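PDB 4EVX: putative phage endolysin from Salmonella enterica subsp. enterica serovar Typhimurium, which probably hydrolyses the beta-1,4 linkages between N-acetylmuramic acid and N-acetylglucosamine in bacterial peptidoglycan, as a phage-type lysozyme of glycosyl hydrolase family 24. Local coordinates for residues A[39-42]-A[43-47]; A[78-81]-A[82-86]. All coordinates share one frame; numbering follows the deposited sequence. Where two conformers were deposited one is given.

Contact 1: A[39-42]-A[43-47]; sequences HMLT and PDETL
Thr42 grips one carboxylate oxygen of Glu45 with both its backbone and its side chain. Its N-H runs nearly straight (167°) to Glu45 OE1 at 2.9 Å and meets that oxygen almost head-on. Thr42 OG1 donates to the same oxygen, also over 2.9 Å, but from above the carboxylate plane, about 43° out of it. The hydroxyl can do so because chi1 (61°) sets OG1 between the backbone N and the carbonyl carbon, on the side where Glu45 arrives, and the extended outer part of the glutamate spans the remaining gap. Water 1 makes a third donor to Glu45 OE1. The O of water 1 also lies 2.7 Å from His39 NE2, hydrogen-bonded at the edge of the imidazole and in the plane of the ring. Thr42 to Glu45 form a type I beta turn, closed by a weak bond from Glu45 N to Thr42 O at 3.3 Å; Pro43, whose ring restricts phi, suits the second position. Leu41 CD2 rests against the carboxylate at Glu45 OE1, 3.6 Å away, and the other methyl, Leu41 CD1, makes an apolar contact with Leu47 CD1 at 3.9 Å. Ile35 of the partner strand 34-35 meets both leucines, so branched apolar side chains fit here. Farther out, Asp62 of helix 52-73 is hydrogen-bonded to His39 ND1, while Phe58 stacks on the imidazole.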
ATOM      1  N   HIS A  39      20.551  -4.952   1.355  1.00 29.83           N
ATOM      2  CA  HIS A  39      21.115  -4.033   0.355  1.00 26.98           C
ATOM      3  C   HIS A  39      21.609  -4.737  -0.924  1.00 32.08           C
ATOM      4  O   HIS A  39      22.488  -5.604  -0.840  1.00 30.39           O
ATOM      5  CB  HIS A  39      22.292  -3.250   0.917  1.00 25.77           C
ATOM      6  CG  HIS A  39      22.912  -2.286  -0.074  1.00 27.60           C
ATOM      7  ND1 HIS A  39      22.228  -1.112  -0.503  1.00 27.93           N
ATOM      8  CD2 HIS A  39      24.093  -2.360  -0.724  1.00 29.12           C
ATOM      9  CE1 HIS A  39      23.057  -0.520  -1.358  1.00 29.68           C
ATOM     10  NE2 HIS A  39      24.177  -1.222  -1.534  1.00 29.99           N
HETATM   11  N   MSE A  40      21.075  -4.373  -2.098  0.55 29.90           N
HETATM   12  CA  MSE A  40      21.581  -5.005  -3.312  0.55 29.03           C
HETATM   13  C   MSE A  40      22.882  -4.311  -3.757  0.55 31.55           C
HETATM   14  O   MSE A  40      22.910  -3.123  -3.990  0.55 30.12           O
HETATM   15  CB  MSE A  40      20.539  -4.996  -4.420  0.55 31.04           C
HETATM   16  CG  MSE A  40      20.857  -6.053  -5.456  0.55 38.34           C
HETATM   17 SE   MSE A  40      19.838  -5.785  -7.004  0.55 45.36          SE
HETATM   18  CE  MSE A  40      18.172  -6.156  -6.323  0.55 41.22           C
ATOM     19  N   LEU A  41      23.953  -5.079  -3.893  1.00 30.24           N
ATOM     20  CA  LEU A  41      25.250  -4.558  -4.288  1.00 33.58           C
ATOM     21  C   LEU A  41      25.228  -4.185  -5.784  1.00 37.49           C
ATOM     22  O   LEU A  41      24.486  -4.778  -6.535  1.00 36.74           O
ATOM     23  CB  LEU A  41      26.339  -5.598  -3.977  1.00 35.54           C
ATOM     24  CG  LEU A  41      26.635  -5.789  -2.488  1.00 40.81           C
ATOM     25  CD1 LEU A  41      27.494  -7.074  -2.276  1.00 44.64           C
ATOM     26  CD2 LEU A  41      27.349  -4.569  -1.911  1.00 40.50           C
ATOM     27  N   THR A  42      26.014  -3.204  -6.206  1.00 40.13           N
ATOM     28  CA  THR A  42      26.069  -2.821  -7.637  1.00 42.60           C
ATOM     29  C   THR A  42      26.849  -3.900  -8.395  1.00 49.71           C
ATOM     30  O   THR A  42      27.551  -4.677  -7.758  1.00 46.51           O
ATOM     31  CB  THR A  42      26.698  -1.432  -7.799  1.00 52.66           C
ATOM     32  OG1 THR A  42      28.019  -1.495  -7.279  1.00 51.48           O
ATOM     33  CG2 THR A  42      25.895  -0.357  -7.114  1.00 54.47           C
ATOM     34  N   PRO A  43      26.767  -3.951  -9.744  1.00 53.68           N
ATOM     35  CA  PRO A  43      27.460  -5.019 -10.493  1.00 56.72           C
ATOM     36  C   PRO A  43      28.969  -5.199 -10.244  1.00 62.20           C
ATOM     37  O   PRO A  43      29.436  -6.338 -10.159  1.00 62.61           O
ATOM     38  CB  PRO A  43      27.235  -4.606 -11.952  1.00 60.84           C
ATOM     39  CG  PRO A  43      25.966  -3.856 -11.937  1.00 63.29           C
ATOM     40  CD  PRO A  43      25.984  -3.089 -10.654  1.00 56.46           C
ATOM     41  N   ASP A  44      29.722  -4.109 -10.151  1.00 59.98           N
ATOM     42  CA  ASP A  44      31.187  -4.186 -10.022  1.00 61.53           C
ATOM     43  C   ASP A  44      31.699  -4.293  -8.588  1.00 60.94           C
ATOM     44  O   ASP A  44      32.918  -4.427  -8.402  1.00 61.55           O
ATOM     45  CB  ASP A  44      31.825  -2.928 -10.653  1.00 66.61           C
ATOM     46  CG  ASP A  44      31.520  -2.715 -12.133  1.00 84.63           C
ATOM     47  OD1 ASP A  44      31.277  -3.724 -12.845  1.00 85.61           O
ATOM     48  OD2 ASP A  44      31.588  -1.544 -12.595  1.00 93.02           O
ATOM     49  N   GLU A  45      30.826  -4.199  -7.573  1.00 52.27           N
ATOM     50  CA  GLU A  45      31.325  -4.181  -6.201  1.00 50.44           C
ATOM     51  C   GLU A  45      32.089  -5.437  -5.818  1.00 55.04           C
ATOM     52  O   GLU A  45      31.642  -6.564  -6.031  1.00 54.62           O
ATOM     53  CB  GLU A  45      30.240  -3.888  -5.173  1.00 49.57           C
ATOM     54  CG  GLU A  45      30.249  -2.408  -4.890  1.00 53.01           C
ATOM     55  CD  GLU A  45      29.120  -1.898  -4.031  1.00 54.99           C
ATOM     56  OE1 GLU A  45      27.938  -2.087  -4.404  1.00 53.65           O
ATOM     57  OE2 GLU A  45      29.427  -1.266  -2.995  1.00 52.43           O
ATOM     58  N   THR A  46      33.261  -5.216  -5.257  1.00 50.77           N
ATOM     59  CA  THR A  46      34.169  -6.294  -4.927  1.00 51.47           C
ATOM     60  C   THR A  46      34.065  -6.795  -3.501  1.00 54.21           C
ATOM     61  O   THR A  46      34.663  -7.825  -3.208  1.00 56.50           O
ATOM     62  CB  THR A  46      35.584  -5.798  -5.151  1.00 59.98           C
ATOM     63  OG1 THR A  46      35.824  -4.722  -4.237  1.00 54.91           O
ATOM     64  CG2 THR A  46      35.807  -5.342  -6.574  1.00 64.47           C
ATOM     65  N   LEU A  47      33.401  -6.070  -2.599  1.00 48.61           N
ATOM     66  CA  LEU A  47      33.362  -6.475  -1.202  1.00 47.90           C
ATOM     67  C   LEU A  47      32.623  -7.795  -1.004  1.00 46.28           C
ATOM     68  O   LEU A  47      31.737  -8.148  -1.775  1.00 47.35           O
ATOM     69  CB  LEU A  47      32.720  -5.386  -0.317  1.00 48.62           C
ATOM     70  CG  LEU A  47      31.224  -5.135  -0.544  1.00 51.56           C
ATOM     71  CD1 LEU A  47      30.355  -6.098   0.247  1.00 51.85           C
ATOM     72  CD2 LEU A  47      30.833  -3.712  -0.200  1.00 56.17           C
TER
HETATM   73  O   HOH W   1      26.183  -0.730  -3.216  1.00 38.43           O

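Contact 2: A[78-81]-A[82-86]; sequences NDRF and QRETL
The carboxylate of Asp79 and the amide of Gln82 lie stacked, their planes 24° apart, with Asp79 OD2 3.3 Å from Gln82 NE2 at an angle too poor for a hydrogen bond. Each polar end turns instead to the third subunit, where Arg97 forms a salt bridge with Asp79 OD2 and the backbone O of Ser92 pairs with Gln82 NE2. The guanidinium of Arg80 holds water 2 in plane at its edge, NH2 donating over 3.0 Å; the water in turn donates to Glu84 OE2 at 2.6 Å, linking charges too far apart for a salt bridge. Glu84 OE1 is hydrogen-bonded to Ser8 OG and to Trp18 NE1 of the third subunit. Beside the Phe81 ring, Thr85 CG2 comes within 3.5 Å of CE1, and the same Trp18 meets that ring. Asp79 is the N-cap of helix 80-94. With CG anti to the backbone N (chi1 176°), its carboxylate folds over the first turn, and OD1 accepts from Gln82 N at 3.2 Å, met from well above the carboxylate plane, and weakly from Phe81 N. The first helical bond follows from Arg83 N to Asp79 O at 3.1 Å. Aspartate is apt here: its short side chain reaches first-turn amide hydrogens, which lack a preceding helical carbonyl. The carboxylate thus serves two ends, capping the helix through OD1 and joining subunits through OD2, which probably favours its ionised form.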
ATOM      1  N   ASN A  78       3.044  15.388   1.376  1.00 41.71           N
ATOM      2  CA  ASN A  78       3.878  16.014   2.381  1.00 39.41           C
ATOM      3  C   ASN A  78       3.800  15.317   3.756  1.00 40.77           C
ATOM      4  O   ASN A  78       4.669  15.613   4.575  1.00 43.31           O
ATOM      5  CB  ASN A  78       3.518  17.503   2.537  1.00 48.76           C
ATOM      6  CG  ASN A  78       3.854  18.381   1.357  1.00 71.04           C
ATOM      7  OD1 ASN A  78       3.119  19.339   1.064  1.00 72.99           O
ATOM      8  ND2 ASN A  78       5.020  18.187   0.730  1.00 58.10           N
ATOM      9  N   ASP A  79       2.831  14.397   4.009  1.00 32.42           N
ATOM     10  CA  ASP A  79       2.675  13.774   5.332  1.00 29.89           C
ATOM     11  C   ASP A  79       3.821  12.789   5.516  1.00 30.92           C
ATOM     12  O   ASP A  79       3.843  11.780   4.823  1.00 28.29           O
ATOM     13  CB  ASP A  79       1.281  13.113   5.430  1.00 30.74           C
ATOM     14  CG  ASP A  79       0.959  12.325   6.682  1.00 39.34           C
ATOM     15  OD1 ASP A  79       1.883  11.901   7.357  1.00 39.86           O
ATOM     16  OD2 ASP A  79      -0.261  12.154   6.997  1.00 43.87           O
ATOM     17  N   ARG A  80       4.793  13.095   6.402  1.00 27.63           N
ATOM     18  CA  ARG A  80       5.959  12.244   6.578  1.00 25.25           C
ATOM     19  C   ARG A  80       5.603  10.860   7.084  1.00 23.50           C
ATOM     20  O   ARG A  80       6.347   9.913   6.836  1.00 24.98           O
ATOM     21  CB  ARG A  80       7.021  12.889   7.481  1.00 31.93           C
ATOM     22  CG  ARG A  80       7.648  14.095   6.774  1.00 42.73           C
ATOM     23  CD  ARG A  80       8.687  14.778   7.624  1.00 44.79           C
ATOM     24  NE  ARG A  80       9.774  13.863   7.973  1.00 48.23           N
ATOM     25  CZ  ARG A  80      10.631  14.023   8.981  1.00 67.89           C
ATOM     26  NH1 ARG A  80      10.558  15.096   9.766  1.00 63.40           N
ATOM     27  NH2 ARG A  80      11.550  13.098   9.231  1.00 51.10           N
ATOM     28  N   PHE A  81       4.500  10.726   7.806  1.00 23.28           N
ATOM     29  CA  PHE A  81       4.069   9.403   8.253  1.00 22.36           C
ATOM     30  C   PHE A  81       3.720   8.524   7.066  1.00 22.46           C
ATOM     31  O   PHE A  81       4.147   7.351   6.987  1.00 23.57           O
ATOM     32  CB  PHE A  81       2.868   9.551   9.202  1.00 23.34           C
ATOM     33  CG  PHE A  81       2.301   8.309   9.880  1.00 23.44           C
ATOM     34  CD1 PHE A  81       3.064   7.145  10.032  1.00 24.87           C
ATOM     35  CD2 PHE A  81       1.073   8.354  10.505  1.00 25.14           C
ATOM     36  CE1 PHE A  81       2.521   6.018  10.655  1.00 24.91           C
ATOM     37  CE2 PHE A  81       0.564   7.256  11.175  1.00 27.33           C
ATOM     38  CZ  PHE A  81       1.301   6.093  11.260  1.00 24.55           C
ATOM     39  N   GLN A  82       2.919   9.073   6.172  1.00 25.00           N
ATOM     40  CA  GLN A  82       2.545   8.323   4.961  1.00 24.01           C
ATOM     41  C   GLN A  82       3.789   8.053   4.075  1.00 24.08           C
ATOM     42  O   GLN A  82       3.884   6.962   3.523  1.00 24.21           O
ATOM     43  CB  GLN A  82       1.506   9.067   4.187  1.00 25.04           C
ATOM     44  CG  GLN A  82       0.123   9.121   4.878  1.00 31.28           C
ATOM     45  CD  GLN A  82      -0.869  10.011   4.185  1.00 39.94           C
ATOM     46  OE1 GLN A  82      -0.601  10.635   3.148  1.00 41.57           O
ATOM     47  NE2 GLN A  82      -1.966  10.284   4.847  1.00 40.40           N
ATOM     48  N   ARG A  83       4.768   8.977   3.958  1.00 21.54           N
ATOM     49  CA  ARG A  83       5.993   8.678   3.235  1.00 21.46           C
ATOM     50  C   ARG A  83       6.733   7.491   3.883  1.00 23.93           C
ATOM     51  O   ARG A  83       7.148   6.540   3.219  1.00 25.28           O
ATOM     52  CB  ARG A  83       6.928   9.905   3.196  1.00 24.95           C
ATOM     53  CG  ARG A  83       6.355  11.097   2.435  1.00 36.47           C
ATOM     54  CD  ARG A  83       7.257  12.314   2.663  1.00 39.60           C
ATOM     55  NE  ARG A  83       8.370  12.313   1.734  1.00 41.16           N
ATOM     56  CZ  ARG A  83       8.284  12.706   0.470  1.00 67.67           C
ATOM     57  NH1 ARG A  83       9.338  12.650  -0.315  1.00 52.40           N
ATOM     58  NH2 ARG A  83       7.130  13.151  -0.025  1.00 64.26           N
ATOM     59  N   GLU A  84       6.885   7.518   5.204  1.00 20.68           N
ATOM     60  CA  GLU A  84       7.606   6.462   5.894  1.00 19.40           C
ATOM     61  C   GLU A  84       6.857   5.123   5.773  1.00 21.78           C
ATOM     62  O   GLU A  84       7.517   4.059   5.613  1.00 21.82           O
ATOM     63  CB  GLU A  84       7.889   6.821   7.342  1.00 20.04           C
ATOM     64  CG  GLU A  84       8.943   7.880   7.458  1.00 21.89           C
ATOM     65  CD  GLU A  84       9.609   8.062   8.803  1.00 25.57           C
ATOM     66  OE1 GLU A  84       9.182   7.412   9.783  1.00 24.60           O
ATOM     67  OE2 GLU A  84      10.581   8.863   8.865  1.00 24.30           O
ATOM     68  N   THR A  85       5.548   5.127   5.895  1.00 19.92           N
ATOM     69  CA  THR A  85       4.827   3.854   5.779  1.00 20.11           C
ATOM     70  C   THR A  85       4.892   3.275   4.373  1.00 22.08           C
ATOM     71  O   THR A  85       5.030   2.044   4.201  1.00 22.12           O
ATOM     72  CB  THR A  85       3.388   3.960   6.220  1.00 21.42           C
ATOM     73  OG1 THR A  85       2.625   4.842   5.408  1.00 24.80           O
ATOM     74  CG2 THR A  85       3.259   4.273   7.727  1.00 25.62           C
ATOM     75  N   LEU A  86       4.854   4.118   3.388  1.00 20.78           N
ATOM     76  CA  LEU A  86       4.984   3.661   2.000  1.00 20.99           C
ATOM     77  C   LEU A  86       6.373   3.092   1.766  1.00 24.48           C
ATOM     78  O   LEU A  86       6.521   2.025   1.179  1.00 23.01           O
ATOM     79  CB  LEU A  86       4.701   4.745   0.970  1.00 21.84           C
ATOM     80  CG  LEU A  86       3.257   5.087   0.729  1.00 29.68           C
ATOM     81  CD1 LEU A  86       3.168   6.355  -0.062  1.00 32.17           C
ATOM     82  CD2 LEU A  86       2.569   3.944  -0.044  1.00 29.95           C
TER
HETATM   83  O   HOH W   2      10.883  10.891   7.277  1.00 34.78           O

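Contact 1 comes first along the chain, running from strand 39-40 of the small two-stranded antiparallel sheet into the loop before helix 52-73; contact 2 follows that helix and opens helix 80-94. Their centres lie 29 Å apart on opposite sides of the chain's centre, and the nearest atoms remain about 16 Å from each other, so they share no direct touch. Helix 52-73 is the element between them: Asp62 and Phe58 meet His39 of contact 1, and Asp67 forms a salt bridge with Arg83 of contact 2. Contact 1 shapes a surface turn, whereas contact 2 starts a helix at the interface with other subunits of the four-chain assembly.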